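Local coordinates for protein domain of Unknown Function with a Cystatin-Like Fold (PDB 2RGQ) that is of unknown function but has a cystatin-like fold and belongs to the SnoaL-like family of the NTF2 clan, at residues 105-110 with 123-128. Sequence-based numbering, arbitrary orientation. Where two conformers were deposited one is given.
Sequences AFVKDQ and RQIEVD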
loop_
_atom_site.group_PDB
_atom_site.type_symbol
_atom_site.label_atom_id
_atom_site.label_comp_id
_atom_site.label_asym_id
_atom_site.label_seq_id
_atom_site.Cartn_x
_atom_site.Cartn_y
_atom_site.Cartn_z
ATOM N N ALA B 105 -4.686 12.645 0.884
ATOM C CA ALA B 105 -3.702 13.655 0.561
ATOM C C ALA B 105 -2.654 13.133 -0.372
ATOM O O ALA B 105 -2.475 11.909 -0.496
ATOM C CB ALA B 105 -3.028 14.194 1.840
ATOM N N PHE B 106 -2.019 14.072 -1.057
ATOM C CA PHE B 106 -0.856 13.782 -1.866
ATOM C C PHE B 106 0.308 14.232 -0.963
ATOM O O PHE B 106 0.217 15.264 -0.354
ATOM C CB PHE B 106 -0.887 14.550 -3.169
ATOM C CG PHE B 106 0.391 14.463 -3.940
ATOM C CD1 PHE B 106 0.687 13.339 -4.662
ATOM C CD2 PHE B 106 1.309 15.512 -3.912
ATOM C CE1 PHE B 106 1.883 13.251 -5.372
ATOM C CE2 PHE B 106 2.519 15.405 -4.616
ATOM C CZ PHE B 106 2.776 14.263 -5.350
ATOM N N VAL B 107 1.358 13.438 -0.879
ATOM C CA VAL B 107 2.489 13.722 -0.008
ATOM C C VAL B 107 3.794 13.757 -0.775
ATOM O O VAL B 107 4.102 12.838 -1.528
ATOM C CB VAL B 107 2.560 12.687 1.156
ATOM C CG1 VAL B 107 3.681 13.016 2.135
ATOM C CG2 VAL B 107 1.256 12.621 1.914
ATOM N N LYS B 108 4.594 14.823 -0.554
ATOM C CA LYS B 108 5.902 14.932 -1.168
ATOM C C LYS B 108 6.947 14.993 -0.046
ATOM O O LYS B 108 6.872 15.867 0.808
ATOM C CB LYS B 108 6.019 16.173 -2.051
ATOM C CG LYS B 108 7.293 16.134 -2.884
ATOM C CD LYS B 108 7.691 17.480 -3.516
ATOM C CE LYS B 108 9.215 17.460 -3.780
ATOM N NZ LYS B 108 10.025 17.345 -2.491
ATOM N N ASP B 109 7.920 14.092 -0.092
ATOM C CA ASP B 109 8.986 13.991 0.926
ATOM C C ASP B 109 10.365 14.226 0.342
ATOM O O ASP B 109 10.665 13.764 -0.751
ATOM C CB ASP B 109 8.975 12.611 1.601
ATOM C CG ASP B 109 7.699 12.340 2.368
ATOM O OD1 ASP B 109 7.373 13.201 3.213
ATOM O OD2 ASP B 109 7.071 11.248 2.195
ATOM N N GLN B 110 11.174 15.040 1.017
ATOM C CA GLN B 110 12.591 15.163 0.689
ATOM C C GLN B 110 13.251 14.400 1.833
ATOM O O GLN B 110 12.959 14.692 3.032
ATOM C CB GLN B 110 13.060 16.601 0.701
ATOM C CG GLN B 110 12.396 17.498 -0.316
ATOM C CD GLN B 110 12.849 18.933 -0.191
ATOM O OE1 GLN B 110 13.678 19.269 0.664
ATOM N NE2 GLN B 110 12.304 19.803 -1.045
ATOM N N ARG B 123 8.573 17.014 4.792
ATOM C CA ARG B 123 7.358 16.322 4.367
ATOM C C ARG B 123 6.286 17.379 4.155
ATOM O O ARG B 123 5.981 18.151 5.077
ATOM C CB ARG B 123 6.945 15.257 5.386
ATOM C CG ARG B 123 5.520 14.772 5.145
ATOM C CD ARG B 123 5.167 13.566 5.935
ATOM N NE ARG B 123 5.559 12.387 5.168
ATOM C CZ ARG B 123 4.902 11.234 5.161
ATOM N NH1 ARG B 123 3.836 11.007 5.910
ATOM N NH2 ARG B 123 5.330 10.271 4.373
ATOM N N GLN B 124 5.738 17.419 2.931
ATOM C CA GLN B 124 4.671 18.337 2.533
ATOM C C GLN B 124 3.433 17.522 2.216
ATOM O O GLN B 124 3.466 16.655 1.330
ATOM C CB GLN B 124 5.076 19.165 1.320
ATOM C CG GLN B 124 6.125 20.221 1.685
ATOM C CD GLN B 124 6.649 20.948 0.485
ATOM O OE1 GLN B 124 7.174 20.312 -0.405
ATOM N NE2 GLN B 124 6.606 22.266 0.495
ATOM N N ILE B 125 2.381 17.753 2.985
ATOM C CA ILE B 125 1.094 17.070 2.844
ATOM C C ILE B 125 0.110 18.040 2.186
ATOM O O ILE B 125 -0.109 19.138 2.701
ATOM C CB ILE B 125 0.566 16.586 4.217
ATOM C CG1 ILE B 125 1.602 15.680 4.901
ATOM C CG2 ILE B 125 -0.774 15.863 4.028
ATOM C CD1 ILE B 125 1.233 15.094 6.206
ATOM N N GLU B 126 -0.464 17.632 1.052
ATOM C CA GLU B 126 -1.398 18.434 0.270
ATOM C C GLU B 126 -2.725 17.732 0.413
ATOM O O GLU B 126 -3.009 16.781 -0.310
ATOM C CB GLU B 126 -0.915 18.517 -1.185
ATOM C CG GLU B 126 0.467 19.162 -1.284
ATOM C CD GLU B 126 0.975 19.366 -2.717
ATOM O OE1 GLU B 126 0.373 18.831 -3.686
ATOM O OE2 GLU B 126 2.009 20.076 -2.875
ATOM N N VAL B 127 -3.499 18.183 1.403
ATOM C CA VAL B 127 -4.766 17.566 1.757
ATOM C C VAL B 127 -5.853 17.769 0.700
ATOM O O VAL B 127 -6.043 18.915 0.195
ATOM C CB VAL B 127 -5.229 18.097 3.168
ATOM C CG1 VAL B 127 -6.654 17.678 3.484
ATOM C CG2 VAL B 127 -4.250 17.620 4.259
ATOM N N ASP B 128 -6.579 16.693 0.390
ATOM C CA ASP B 128 -7.708 16.753 -0.520
ATOM C C ASP B 128 -8.888 17.512 0.131
ATOM O O ASP B 128 -9.040 17.478 1.341
ATOM C CB ASP B 128 -8.081 15.343 -1.004
ATOM C CG ASP B 128 -7.030 14.776 -1.941
ATOM O OD1 ASP B 128 -6.451 15.573 -2.721
ATOM O OD2 ASP B 128 -6.814 13.535 -1.943
HETATM O O HOH W 1 8.812 17.900 -0.034
#
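F106 and K108 pair with E126 and Q124 in an antiparallel beta hairpin, strands 101-114 and 117-127 of the curved sheet of this cystatin-like (NTF2-type) fold. These two hydrogen-bonded pairs alternate with the non-hydrogen-bonded pairs A105-V127, V107-I125 and D109-R123. F106 N reaches E126 O at 3.0 Å and E126 N returns to F106 O, while K108 N to Q124 O and Q124 N to K108 O are both 2.9 Å. Apolar contact lies on the face of A105, V107 and I125, where A105 CB meets I125 CG2 at 3.6 Å. On the other face, E126 OE1 comes obliquely to F106 CD2 at 3.5 Å, and a water accepts from K108 NZ and lies within hydrogen-bonding distance of Q124 OE1; Q124 NE2 binds Q42. The A105 face also carries a buried salt bridge, R123 gripping D109 side-on, its guanidinium 7° from the carboxylate plane; NH1 turns to E20 and F19 adds a cation-pi contact. V107 CG1, anti to its backbone N (chi1 -176°), lies over one guanidinium face, toward its rim. A leucine in place of R123 would probably leave the carboxylates of D109 and E20 without their cationic mate. R123 NE donates to the syn lone pair of D109 OD1 at 2.8 Å, R123 NH2 to D109 OD2 at 3.0 Å.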